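Local atomic coordinates of TodX (Pseudomonas putida, PDB entry 3BS0), a protein that transports toluene across the outer membrane of Pseudomonas putida as a first step in its biodegradation. Residues S21-G26 with G284-F289; G43-L48 with S85-L90; N128-I133 with P368-Y373; G399-V404 with S419-N424. All blocks are in the same frame, centred on the assembly; numbering follows the deposited sequence.

Contact 1 (S21-G26 with G284-F289); sequences SSYYTG and GLAHQF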
loop_
_atom_site.group_PDB
_atom_site.type_symbol
_atom_site.label_atom_id
_atom_site.label_comp_id
_atom_site.label_asym_id
_atom_site.label_seq_id
_atom_site.Cartn_x
_atom_site.Cartn_y
_atom_site.Cartn_z
ATOM N N SER A 21 -16.879 -2.778 -7.110
ATOM C CA SER A 21 -18.078 -3.111 -6.344
ATOM C C SER A 21 -19.004 -4.191 -6.900
ATOM O O SER A 21 -19.670 -4.887 -6.131
ATOM C CB SER A 21 -18.905 -1.846 -6.089
ATOM O OG SER A 21 -19.333 -1.278 -7.311
ATOM N N SER A 22 -19.061 -4.361 -8.215
ATOM C CA SER A 22 -19.991 -5.360 -8.713
ATOM C C SER A 22 -19.834 -5.930 -10.115
ATOM O O SER A 22 -20.816 -6.022 -10.855
ATOM C CB SER A 22 -21.396 -4.805 -8.558
ATOM O OG SER A 22 -21.406 -3.433 -8.932
ATOM N N TYR A 23 -18.617 -6.324 -10.478
ATOM C CA TYR A 23 -18.381 -6.935 -11.781
ATOM C C TYR A 23 -17.174 -7.870 -11.683
ATOM O O TYR A 23 -16.270 -7.619 -10.885
ATOM C CB TYR A 23 -18.184 -5.854 -12.851
ATOM C CG TYR A 23 -16.881 -5.097 -12.815
ATOM C CD1 TYR A 23 -15.792 -5.529 -13.566
ATOM C CD2 TYR A 23 -16.750 -3.913 -12.078
ATOM C CE1 TYR A 23 -14.601 -4.798 -13.597
ATOM C CE2 TYR A 23 -15.567 -3.174 -12.094
ATOM C CZ TYR A 23 -14.493 -3.622 -12.857
ATOM O OH TYR A 23 -13.303 -2.926 -12.880
ATOM N N TYR A 24 -17.154 -8.950 -12.467
ATOM C CA TYR A 24 -16.029 -9.878 -12.385
ATOM C C TYR A 24 -14.678 -9.172 -12.385
ATOM O O TYR A 24 -14.276 -8.535 -13.358
ATOM C CB TYR A 24 -16.038 -10.935 -13.493
ATOM C CG TYR A 24 -15.138 -12.105 -13.122
ATOM C CD1 TYR A 24 -15.244 -12.709 -11.858
ATOM C CD2 TYR A 24 -14.150 -12.574 -13.988
ATOM C CE1 TYR A 24 -14.385 -13.737 -11.467
ATOM C CE2 TYR A 24 -13.287 -13.615 -13.600
ATOM C CZ TYR A 24 -13.412 -14.180 -12.335
ATOM O OH TYR A 24 -12.553 -15.165 -11.902
ATOM N N THR A 25 -13.989 -9.311 -11.260
ATOM C CA THR A 25 -12.695 -8.701 -11.052
ATOM C C THR A 25 -11.616 -9.787 -11.027
ATOM O O THR A 25 -10.428 -9.506 -11.094
ATOM C CB THR A 25 -12.738 -7.892 -9.734
ATOM O OG1 THR A 25 -12.998 -6.514 -10.045
ATOM C CG2 THR A 25 -11.440 -8.033 -8.940
ATOM N N GLY A 26 -12.046 -11.038 -10.953
ATOM C CA GLY A 26 -11.092 -12.124 -10.936
ATOM C C GLY A 26 -10.884 -12.611 -9.527
ATOM O O GLY A 26 -11.630 -12.229 -8.628
ATOM N N GLY A 284 -21.183 1.057 -5.383
ATOM C CA GLY A 284 -20.988 1.282 -6.805
ATOM C C GLY A 284 -21.975 0.592 -7.736
ATOM O O GLY A 284 -22.928 -0.064 -7.299
ATOM N N LEU A 285 -21.739 0.745 -9.037
ATOM C CA LEU A 285 -22.603 0.143 -10.041
ATOM C C LEU A 285 -21.918 0.014 -11.391
ATOM O O LEU A 285 -21.196 0.912 -11.822
ATOM C CB LEU A 285 -23.889 0.965 -10.206
ATOM C CG LEU A 285 -23.779 2.413 -10.693
ATOM C CD1 LEU A 285 -24.756 2.648 -11.834
ATOM C CD2 LEU A 285 -24.059 3.369 -9.538
ATOM N N ALA A 286 -22.160 -1.113 -12.056
ATOM C CA ALA A 286 -21.597 -1.379 -13.375
ATOM C C ALA A 286 -22.753 -1.453 -14.376
ATOM O O ALA A 286 -23.838 -1.929 -14.041
ATOM C CB ALA A 286 -20.826 -2.695 -13.357
ATOM N N HIS A 287 -22.527 -0.972 -15.594
ATOM C CA HIS A 287 -23.563 -0.993 -16.620
ATOM C C HIS A 287 -23.031 -1.241 -18.029
ATOM O O HIS A 287 -22.004 -0.692 -18.430
ATOM C CB HIS A 287 -24.357 0.319 -16.602
ATOM C CG HIS A 287 -25.338 0.447 -17.730
ATOM N ND1 HIS A 287 -25.058 1.147 -18.887
ATOM C CD2 HIS A 287 -26.574 -0.079 -17.901
ATOM C CE1 HIS A 287 -26.078 1.042 -19.720
ATOM N NE2 HIS A 287 -27.010 0.303 -19.146
ATOM N N GLN A 288 -23.747 -2.075 -18.778
ATOM C CA GLN A 288 -23.375 -2.400 -20.151
ATOM C C GLN A 288 -24.324 -1.675 -21.108
ATOM O O GLN A 288 -25.543 -1.775 -20.979
ATOM C CB GLN A 288 -23.450 -3.915 -20.364
ATOM C CG GLN A 288 -23.055 -4.387 -21.756
ATOM C CD GLN A 288 -22.905 -5.894 -21.836
ATOM O OE1 GLN A 288 -23.789 -6.638 -21.415
ATOM N NE2 GLN A 288 -21.780 -6.352 -22.380
ATOM N N PHE A 289 -23.761 -0.930 -22.053
ATOM C CA PHE A 289 -24.566 -0.183 -23.014
ATOM C C PHE A 289 -24.918 -1.020 -24.241
ATOM O O PHE A 289 -26.074 -1.402 -24.445
ATOM C CB PHE A 289 -23.825 1.078 -23.471
ATOM C CG PHE A 289 -23.472 2.019 -22.358
ATOM C CD1 PHE A 289 -22.414 1.742 -21.507
ATOM C CD2 PHE A 289 -24.203 3.188 -22.159
ATOM C CE1 PHE A 289 -22.087 2.615 -20.471
ATOM C CE2 PHE A 289 -23.886 4.068 -21.126
ATOM C CZ PHE A 289 -22.825 3.780 -20.281
#
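Ser21 and Ser22 set their hydroxyls against the backbone of strand 284-288, and Tyr23 adds an apolar touch further along. The closest of these approaches is Ser21 OG to Gly284 CA, at 3.1 Å. OG of Ser21 lies between its own backbone N and carbonyl carbon (chi1 62°), which brings it over the glycine. A beta carbon on Gly284 would point toward Ser21 and come too close to this oxygen. The oxygen has its polar partner in Asp298 of strand 293-302, to which it is hydrogen-bonded. Ser22 OG gives it only a weak hydrogen bond, 3.4 Å from OG to OG. Ser22 reaches the strand one residue on, with its OG 3.9 Å from Leu285 CA. Leu285 turns its own side chain away, to the other side of the strand. Ala286 points back at the loop, and its CB meets Tyr23 CB at 4.1 Å. The Tyr23 ring stands oblique to that methyl group, and its own neighbours include Ile12 of helix 11-15 and Ala296 of strand 293-302. No hydrogen bond joins the two segments. Across them the contact is van der Waals, mostly small side chains against strand backbone. The loop 21-26 precedes strand 44-60, and here it packs on the inner wall of the barrel. This is consistent with the N-terminal plug, or hatch, that fills the barrel in the FadL family.

Contact 2 (G43-L48 with S85-L90); sequences GNQFEL and SYVAQL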
loop_
_atom_site.group_PDB
_atom_site.type_symbol
_atom_site.label_atom_id
_atom_site.label_comp_id
_atom_site.label_asym_id
_atom_site.label_seq_id
_atom_site.Cartn_x
_atom_site.Cartn_y
_atom_site.Cartn_z
ATOM N N GLY A 43 -16.553 -23.308 -13.539
ATOM C CA GLY A 43 -15.276 -23.945 -13.307
ATOM C C GLY A 43 -14.463 -23.411 -12.146
ATOM O O GLY A 43 -14.975 -22.755 -11.245
ATOM N N ASN A 44 -13.172 -23.713 -12.177
ATOM C CA ASN A 44 -12.253 -23.287 -11.138
ATOM C C ASN A 44 -11.258 -22.341 -11.777
ATOM O O ASN A 44 -10.878 -22.529 -12.930
ATOM C CB ASN A 44 -11.558 -24.513 -10.548
ATOM C CG ASN A 44 -12.548 -25.538 -10.024
ATOM O OD1 ASN A 44 -12.299 -26.742 -10.089
ATOM N ND2 ASN A 44 -13.677 -25.065 -9.495
ATOM N N GLN A 45 -10.838 -21.318 -11.039
ATOM C CA GLN A 45 -9.927 -20.339 -11.608
ATOM C C GLN A 45 -8.585 -20.242 -10.930
ATOM O O GLN A 45 -8.496 -19.882 -9.771
ATOM C CB GLN A 45 -10.572 -18.949 -11.603
ATOM C CG GLN A 45 -11.796 -18.745 -12.519
ATOM C CD GLN A 45 -13.091 -19.307 -11.953
ATOM O OE1 GLN A 45 -13.355 -19.213 -10.757
ATOM N NE2 GLN A 45 -13.916 -19.884 -12.822
ATOM N N PHE A 46 -7.524 -20.557 -11.654
ATOM C CA PHE A 46 -6.194 -20.438 -11.090
ATOM C C PHE A 46 -5.626 -19.099 -11.564
ATOM O O PHE A 46 -5.676 -18.805 -12.764
ATOM C CB PHE A 46 -5.288 -21.576 -11.564
ATOM C CG PHE A 46 -3.859 -21.376 -11.183
ATOM C CD1 PHE A 46 -3.417 -21.696 -9.908
ATOM C CD2 PHE A 46 -2.976 -20.769 -12.063
ATOM C CE1 PHE A 46 -2.125 -21.413 -9.510
ATOM C CE2 PHE A 46 -1.682 -20.483 -11.672
ATOM C CZ PHE A 46 -1.259 -20.806 -10.388
ATOM N N GLU A 47 -5.093 -18.287 -10.649
ATOM C CA GLU A 47 -4.539 -16.985 -11.052
ATOM C C GLU A 47 -3.117 -16.696 -10.589
ATOM O O GLU A 47 -2.764 -16.911 -9.431
ATOM C CB GLU A 47 -5.460 -15.835 -10.617
ATOM C CG GLU A 47 -6.424 -15.368 -11.715
ATOM C CD GLU A 47 -7.211 -14.111 -11.329
ATOM O OE1 GLU A 47 -6.575 -13.096 -10.968
ATOM O OE2 GLU A 47 -8.460 -14.138 -11.395
ATOM N N LEU A 48 -2.311 -16.194 -11.525
ATOM C CA LEU A 48 -0.908 -15.877 -11.290
ATOM C C LEU A 48 -0.536 -14.507 -11.817
ATOM O O LEU A 48 -0.725 -14.221 -13.003
ATOM C CB LEU A 48 -0.024 -16.928 -11.958
ATOM C CG LEU A 48 0.580 -17.905 -10.956
ATOM C CD1 LEU A 48 1.177 -19.088 -11.687
ATOM C CD2 LEU A 48 1.650 -17.173 -10.134
ATOM N N SER A 85 -3.456 -17.418 -6.508
ATOM C CA SER A 85 -4.787 -17.628 -5.954
ATOM C C SER A 85 -5.581 -18.614 -6.775
ATOM O O SER A 85 -5.387 -18.747 -7.996
ATOM C CB SER A 85 -5.554 -16.304 -5.852
ATOM O OG SER A 85 -5.869 -15.776 -7.128
ATOM N N TYR A 86 -6.477 -19.306 -6.086
ATOM C CA TYR A 86 -7.327 -20.301 -6.712
ATOM C C TYR A 86 -8.755 -20.172 -6.189
ATOM O O TYR A 86 -8.981 -20.036 -4.986
ATOM C CB TYR A 86 -6.783 -21.696 -6.401
ATOM C CG TYR A 86 -7.486 -22.818 -7.112
ATOM C CD1 TYR A 86 -7.268 -23.058 -8.464
ATOM C CD2 TYR A 86 -8.358 -23.660 -6.424
ATOM C CE1 TYR A 86 -7.897 -24.117 -9.116
ATOM C CE2 TYR A 86 -8.997 -24.722 -7.060
ATOM C CZ TYR A 86 -8.762 -24.952 -8.402
ATOM O OH TYR A 86 -9.374 -26.027 -9.025
ATOM N N VAL A 87 -9.711 -20.209 -7.105
ATOM C CA VAL A 87 -11.116 -20.127 -6.754
ATOM C C VAL A 87 -11.827 -21.363 -7.287
ATOM O O VAL A 87 -11.695 -21.716 -8.458
ATOM C CB VAL A 87 -11.750 -18.867 -7.340
ATOM C CG1 VAL A 87 -13.271 -18.945 -7.210
ATOM C CG2 VAL A 87 -11.213 -17.640 -6.612
ATOM N N ALA A 88 -12.590 -22.016 -6.418
ATOM C CA ALA A 88 -13.307 -23.242 -6.785
ATOM C C ALA A 88 -14.821 -23.097 -6.733
ATOM O O ALA A 88 -15.366 -22.447 -5.837
ATOM C CB ALA A 88 -12.866 -24.385 -5.868
ATOM N N GLN A 89 -15.500 -23.715 -7.695
ATOM C CA GLN A 89 -16.963 -23.663 -7.754
ATOM C C GLN A 89 -17.633 -24.951 -7.295
ATOM O O GLN A 89 -17.471 -25.991 -7.910
ATOM C CB GLN A 89 -17.437 -23.356 -9.174
ATOM C CG GLN A 89 -18.940 -23.516 -9.360
ATOM C CD GLN A 89 -19.411 -23.139 -10.758
ATOM O OE1 GLN A 89 -18.990 -23.732 -11.754
ATOM N NE2 GLN A 89 -20.284 -22.144 -10.838
ATOM N N LEU A 90 -18.375 -24.876 -6.197
ATOM C CA LEU A 90 -19.114 -26.022 -5.683
ATOM C C LEU A 90 -20.576 -25.623 -5.803
ATOM O O LEU A 90 -21.118 -24.980 -4.911
ATOM C CB LEU A 90 -18.793 -26.285 -4.210
ATOM C CG LEU A 90 -17.492 -26.945 -3.732
ATOM C CD1 LEU A 90 -17.594 -27.164 -2.208
ATOM C CD2 LEU A 90 -17.266 -28.279 -4.442
#
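Tyr86 leans across to the neighbouring strand, past Phe46, Gln45 and Asn44. Its CG is anti to the backbone N (chi1 -174°). CB lies 4.2 Å from Gln45 O. CD1 comes closer to that oxygen, at 3.6 Å, and also meets Phe46 CB, in plane at the ring edge, at 4.0 Å. CE1 and CZ pass Asn44 CB, with CZ 3.6 Å from it. At the tip, OH lies 3.2 Å from Asn44 OD1. The ring and the Asn44 amide planes are 59° apart. A leucine in place of Tyr86 lacks the phenol and would probably leave a gap beside Asn44 CB, with that side chain freer to turn. The antiparallel backbones are joined by paired bonds, such as Gln45 N to Val87 O at 2.7 Å. Beyond these pairs, Gln89 OE1 accepts a hydrogen bond from Gly43 N at 3.1 Å, almost straight (170°). Beside the face of Gln45, Glu47 and Ser85, Asn27 bonds through N to Glu47 OE2 and through ND2 to Ser85 OG and Gln45 O. Strand 417-433 flanks the other edge of strand 44-60, and its Lys431 makes a cation-pi contact with Phe46. Strand 80-90 continues the barrel wall to strand 93-108.

Contact 3 (N128-I133 with P368-Y373); sequences NSSRLI and PVIPAY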
loop_
_atom_site.group_PDB
_atom_site.type_symbol
_atom_site.label_atom_id
_atom_site.label_comp_id
_atom_site.label_asym_id
_atom_site.label_seq_id
_atom_site.Cartn_x
_atom_site.Cartn_y
_atom_site.Cartn_z
ATOM N N ASN A 128 19.149 6.718 3.106
ATOM C CA ASN A 128 17.860 7.308 3.427
ATOM C C ASN A 128 16.900 6.554 2.524
ATOM O O ASN A 128 16.800 6.820 1.331
ATOM C CB ASN A 128 17.868 8.794 3.102
ATOM C CG ASN A 128 18.056 9.651 4.329
ATOM O OD1 ASN A 128 17.097 9.946 5.051
ATOM N ND2 ASN A 128 19.297 10.046 4.586
ATOM N N SER A 129 16.204 5.585 3.091
ATOM C CA SER A 129 15.320 4.784 2.290
ATOM C C SER A 129 14.130 4.246 3.065
ATOM O O SER A 129 14.042 4.384 4.282
ATOM C CB SER A 129 16.111 3.637 1.659
ATOM O OG SER A 129 16.751 2.846 2.649
ATOM N N SER A 130 13.230 3.600 2.338
ATOM C CA SER A 130 12.025 3.100 2.935
ATOM C C SER A 130 11.508 1.910 2.158
ATOM O O SER A 130 11.769 1.785 0.974
ATOM C CB SER A 130 10.978 4.202 2.883
ATOM O OG SER A 130 10.403 4.413 4.142
ATOM N N ARG A 131 10.765 1.043 2.833
ATOM C CA ARG A 131 10.161 -0.102 2.181
ATOM C C ARG A 131 9.144 -0.768 3.077
ATOM O O ARG A 131 9.491 -1.256 4.148
ATOM C CB ARG A 131 11.195 -1.142 1.785
ATOM C CG ARG A 131 10.549 -2.409 1.261
ATOM C CD ARG A 131 10.550 -2.476 -0.244
ATOM N NE ARG A 131 11.856 -2.888 -0.750
ATOM C CZ ARG A 131 12.520 -3.966 -0.330
ATOM N NH1 ARG A 131 12.003 -4.749 0.615
ATOM N NH2 ARG A 131 13.702 -4.267 -0.858
ATOM N N LEU A 132 7.891 -0.789 2.643
ATOM C CA LEU A 132 6.854 -1.438 3.417
ATOM C C LEU A 132 6.317 -2.554 2.544
ATOM O O LEU A 132 6.010 -2.339 1.370
ATOM C CB LEU A 132 5.731 -0.469 3.752
ATOM C CG LEU A 132 4.665 -1.081 4.663
ATOM C CD1 LEU A 132 5.119 -1.032 6.115
ATOM C CD2 LEU A 132 3.398 -0.317 4.515
ATOM N N ILE A 133 6.235 -3.756 3.102
ATOM C CA ILE A 133 5.732 -4.892 2.349
ATOM C C ILE A 133 4.590 -5.511 3.132
ATOM O O ILE A 133 4.695 -5.741 4.337
ATOM C CB ILE A 133 6.831 -5.911 2.101
ATOM C CG1 ILE A 133 8.034 -5.201 1.502
ATOM C CG2 ILE A 133 6.346 -6.962 1.114
ATOM C CD1 ILE A 133 9.193 -6.095 1.172
ATOM N N PRO A 368 10.445 12.983 3.309
ATOM C CA PRO A 368 10.840 12.284 2.084
ATOM C C PRO A 368 10.888 10.753 2.026
ATOM O O PRO A 368 10.845 10.166 0.939
ATOM C CB PRO A 368 12.193 12.913 1.755
ATOM C CG PRO A 368 12.657 13.493 3.041
ATOM C CD PRO A 368 11.406 14.053 3.609
ATOM N N VAL A 369 10.980 10.090 3.167
ATOM C CA VAL A 369 11.050 8.628 3.152
ATOM C C VAL A 369 9.672 7.975 3.239
ATOM O O VAL A 369 9.509 6.828 2.846
ATOM C CB VAL A 369 12.025 8.134 4.254
ATOM C CG1 VAL A 369 11.650 6.783 4.766
ATOM C CG2 VAL A 369 13.396 8.081 3.689
ATOM N N ILE A 370 8.685 8.708 3.755
ATOM C CA ILE A 370 7.315 8.209 3.820
ATOM C C ILE A 370 6.456 9.200 3.065
ATOM O O ILE A 370 5.908 10.127 3.655
ATOM C CB ILE A 370 6.745 8.108 5.256
ATOM C CG1 ILE A 370 7.415 6.966 6.033
ATOM C CG2 ILE A 370 5.228 7.833 5.182
ATOM C CD1 ILE A 370 8.839 7.237 6.452
ATOM N N PRO A 371 6.331 9.023 1.743
ATOM C CA PRO A 371 5.521 9.936 0.928
ATOM C C PRO A 371 4.013 9.735 1.152
ATOM O O PRO A 371 3.559 8.615 1.386
ATOM C CB PRO A 371 5.938 9.587 -0.506
ATOM C CG PRO A 371 7.223 8.769 -0.352
ATOM C CD PRO A 371 6.962 7.996 0.898
ATOM N N ALA A 372 3.246 10.821 1.080
ATOM C CA ALA A 372 1.793 10.746 1.258
ATOM C C ALA A 372 1.226 10.103 -0.005
ATOM O O ALA A 372 1.858 10.186 -1.060
ATOM C CB ALA A 372 1.215 12.146 1.434
ATOM N N TYR A 373 0.052 9.470 0.086
ATOM C CA TYR A 373 -0.541 8.828 -1.086
ATOM C C TYR A 373 -0.962 9.870 -2.111
ATOM O O TYR A 373 -1.225 11.022 -1.772
ATOM C CB TYR A 373 -1.741 7.936 -0.704
ATOM C CG TYR A 373 -2.936 8.647 -0.086
ATOM C CD1 TYR A 373 -3.695 9.559 -0.823
ATOM C CD2 TYR A 373 -3.293 8.423 1.249
ATOM C CE1 TYR A 373 -4.772 10.234 -0.246
ATOM C CE2 TYR A 373 -4.369 9.091 1.834
ATOM C CZ TYR A 373 -5.102 9.997 1.082
ATOM O OH TYR A 373 -6.147 10.684 1.665
#
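Ser130 and Val369 bring the two backbones nearest each other, with CA atoms 5.6 Å apart. Segment 128-133 is extended and becomes strand, while 368-373 has no regular structure and is turned at Pro368 and Val369. Ser130 points toward the loop, and Arg131 points away from it. A weak hydrogen bond runs from Ser130 OG to Val369 O, at 2.9 Å, but the position of OG is doubtful in the model. The loop joins strands 348-356 and 376-385. It folds into the barrel, where it touches the inner side of strand 129-143 and also, through Pro368 and Pro371, strand 44-60. Val369 buries more surface here than any other residue. CG1 is anti to its backbone N (chi1 151°) and lies 3.4 Å from Ser129 O. CG2 spreads over the backbone next to it, 3.8 Å from Ser129 N and 4.0 Å from Asn128 C. An alanine here would probably open a gap between the loop and the backbone at Asn128 and Ser129, because both methyls that fill it would be gone. Leu164 of strand 151-169 also packs against Val369. Bound detergent lies about 4 Å from the Ile370 side chain, and detergent also touches Leu132.

Contact 4 (G399-V404 with S419-N424); sequences GLRERV and SHSQIN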
loop_
_atom_site.group_PDB
_atom_site.type_symbol
_atom_site.label_atom_id
_atom_site.label_comp_id
_atom_site.label_asym_id
_atom_site.label_seq_id
_atom_site.Cartn_x
_atom_site.Cartn_y
_atom_site.Cartn_z
ATOM N N GLY A 399 -0.253 7.357 -10.925
ATOM C CA GLY A 399 -0.627 8.196 -9.807
ATOM C C GLY A 399 -0.168 9.585 -10.188
ATOM O O GLY A 399 1.027 9.859 -10.207
ATOM N N LEU A 400 -1.115 10.454 -10.523
ATOM C CA LEU A 400 -0.789 11.820 -10.924
ATOM C C LEU A 400 0.187 12.503 -9.974
ATOM O O LEU A 400 0.070 12.412 -8.745
ATOM C CB LEU A 400 -2.070 12.643 -11.071
ATOM C CG LEU A 400 -2.948 12.101 -12.202
ATOM C CD1 LEU A 400 -4.198 12.938 -12.318
ATOM C CD2 LEU A 400 -2.174 12.118 -13.521
ATOM N N ARG A 401 1.153 13.184 -10.576
ATOM C CA ARG A 401 2.204 13.880 -9.851
ATOM C C ARG A 401 1.774 15.184 -9.199
ATOM O O ARG A 401 1.266 16.077 -9.865
ATOM C CB ARG A 401 3.374 14.144 -10.800
ATOM C CG ARG A 401 4.379 15.179 -10.319
ATOM C CD ARG A 401 5.604 15.167 -11.210
ATOM N NE ARG A 401 6.448 13.989 -10.985
ATOM C CZ ARG A 401 7.495 13.963 -10.162
ATOM N NH1 ARG A 401 7.837 15.050 -9.479
ATOM N NH2 ARG A 401 8.203 12.851 -10.019
ATOM N N GLU A 402 1.985 15.298 -7.896
ATOM C CA GLU A 402 1.628 16.528 -7.217
ATOM C C GLU A 402 2.834 17.112 -6.484
ATOM O O GLU A 402 3.648 16.374 -5.929
ATOM C CB GLU A 402 0.466 16.283 -6.256
ATOM C CG GLU A 402 0.688 15.180 -5.252
ATOM C CD GLU A 402 -0.590 14.799 -4.525
ATOM O OE1 GLU A 402 -1.500 14.186 -5.151
ATOM O OE2 GLU A 402 -0.675 15.126 -3.321
ATOM N N ARG A 403 2.957 18.438 -6.530
ATOM C CA ARG A 403 4.046 19.160 -5.867
ATOM C C ARG A 403 3.565 19.498 -4.459
ATOM O O ARG A 403 2.384 19.356 -4.165
ATOM C CB ARG A 403 4.396 20.448 -6.635
ATOM C CG ARG A 403 5.441 20.308 -7.778
ATOM C CD ARG A 403 4.916 19.553 -9.008
ATOM N NE ARG A 403 5.549 19.990 -10.261
ATOM C CZ ARG A 403 5.138 19.619 -11.476
ATOM N NH1 ARG A 403 4.101 18.801 -11.607
ATOM N NH2 ARG A 403 5.744 20.082 -12.564
ATOM N N VAL A 404 4.459 19.943 -3.587
ATOM C CA VAL A 404 4.060 20.265 -2.219
ATOM C C VAL A 404 5.267 20.532 -1.302
ATOM O O VAL A 404 6.111 19.658 -1.105
ATOM C CB VAL A 404 3.200 19.100 -1.637
ATOM C CG1 VAL A 404 4.012 17.817 -1.623
ATOM C CG2 VAL A 404 2.683 19.448 -0.255
ATOM N N SER A 419 8.198 16.645 -4.998
ATOM C CA SER A 419 7.407 16.387 -6.200
ATOM C C SER A 419 7.330 14.871 -6.281
ATOM O O SER A 419 8.354 14.184 -6.261
ATOM C CB SER A 419 8.094 16.986 -7.431
ATOM O OG SER A 419 9.480 16.689 -7.445
ATOM N N HIS A 420 6.118 14.346 -6.388
ATOM C CA HIS A 420 5.948 12.899 -6.372
ATOM C C HIS A 420 4.868 12.312 -7.287
ATOM O O HIS A 420 3.693 12.679 -7.201
ATOM C CB HIS A 420 5.721 12.510 -4.894
ATOM C CG HIS A 420 5.158 11.150 -4.685
ATOM N ND1 HIS A 420 5.579 10.049 -5.397
ATOM C CD2 HIS A 420 4.223 10.704 -3.817
ATOM C CE1 HIS A 420 4.924 8.982 -4.979
ATOM N NE2 HIS A 420 4.097 9.352 -4.019
ATOM N N SER A 421 5.283 11.394 -8.158
ATOM C CA SER A 421 4.362 10.723 -9.080
ATOM C C SER A 421 4.599 9.221 -8.978
ATOM O O SER A 421 5.590 8.786 -8.386
ATOM C CB SER A 421 4.584 11.193 -10.529
ATOM O OG SER A 421 5.706 10.572 -11.131
ATOM N N GLN A 422 3.711 8.424 -9.559
ATOM C CA GLN A 422 3.866 6.978 -9.467
ATOM C C GLN A 422 3.122 6.175 -10.525
ATOM O O GLN A 422 1.946 6.404 -10.747
ATOM C CB GLN A 422 3.399 6.526 -8.093
ATOM C CG GLN A 422 3.718 5.104 -7.767
ATOM C CD GLN A 422 2.799 4.543 -6.700
ATOM O OE1 GLN A 422 1.634 4.203 -6.972
ATOM N NE2 GLN A 422 3.307 4.455 -5.473
ATOM N N ILE A 423 3.818 5.227 -11.155
ATOM C CA ILE A 423 3.256 4.332 -12.183
ATOM C C ILE A 423 2.961 2.946 -11.584
ATOM O O ILE A 423 3.557 2.553 -10.585
ATOM C CB ILE A 423 4.246 4.137 -13.363
ATOM C CG1 ILE A 423 4.403 5.444 -14.154
ATOM C CG2 ILE A 423 3.765 3.039 -14.276
ATOM C CD1 ILE A 423 5.537 5.414 -15.176
ATOM N N ASN A 424 2.053 2.198 -12.206
ATOM C CA ASN A 424 1.697 0.872 -11.713
ATOM C C ASN A 424 1.372 -0.180 -12.764
ATOM O O ASN A 424 0.422 -0.038 -13.524
ATOM C CB ASN A 424 0.526 0.981 -10.751
ATOM C CG ASN A 424 0.964 0.889 -9.320
ATOM O OD1 ASN A 424 1.821 1.661 -8.868
ATOM N ND2 ASN A 424 0.386 -0.065 -8.585
#
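His420 O is approached by two groups of the facing strand. Glu402 N gives it a hydrogen bond of 3.2 Å, with the donor 40° out of the carbonyl plane. Arg401 CA adds a CA-H...O contact to the same oxygen, at 3.3 Å. A second bond runs from His420 N to Glu402 O, so this pair is doubly tied. Another hydrogen-bonded pair, Gly399 with Gln422, has Gln422 N on a lone pair of Gly399 O at 3.1 Å. Between these pairs the register slips by one: Leu400 and Arg401 share the space opposite Ser421. This is a beta bulge, and the extra residue is on 399-404.

The bulge places Arg401 beside Ser421. Arg401 CG is anti to its backbone N (chi1 164°), and the chain lies against Ser421 CB. The bend at chi3 (-73°) sets NE 3.4 Å from Ser421 CB. The guanidinium beyond it lies beside the backbone of the facing strand, with Ser421 N 3.6 Å from its plane on one face, offset toward the rim. Ser419 OG sits in that plane, at the edge; its hydrogen bond goes to Lys58 O. The charge of Arg401 is met by a salt bridge from NH2 to Asp56.

Strands 390-405 and 417-433 form a hairpin. Strand 376-385 flanks 390-405, and its Arg376 makes a backbone hydrogen bond with Leu400. On the far edge of 417-433 lies strand 44-60, which carries Asp56 and Lys58. The last long strand thus pairs with the first and closes the barrel.

The four contacts fall into two pairs. Contacts 1 and 2 touch, with centres 20 Å apart: Gly26 CA of the loop 21-26 lies 3.3 Å from Glu47 OE2. Contact 2 is nested within the chain loop that contact 1 closes. Contacts 3 and 4 are closer, 14 Å between centres, and meet where Pro371 CB packs 3.9 Å from His420 CD2. The inward loop of contact 3 thus rests on the hairpin of contact 4. The two pairs are well apart; contacts 2 and 3, for example, are 34 Å between centres. Bound detergent lies next to contact 3 but about 13 Å from the Gln422 side chain of contact 4.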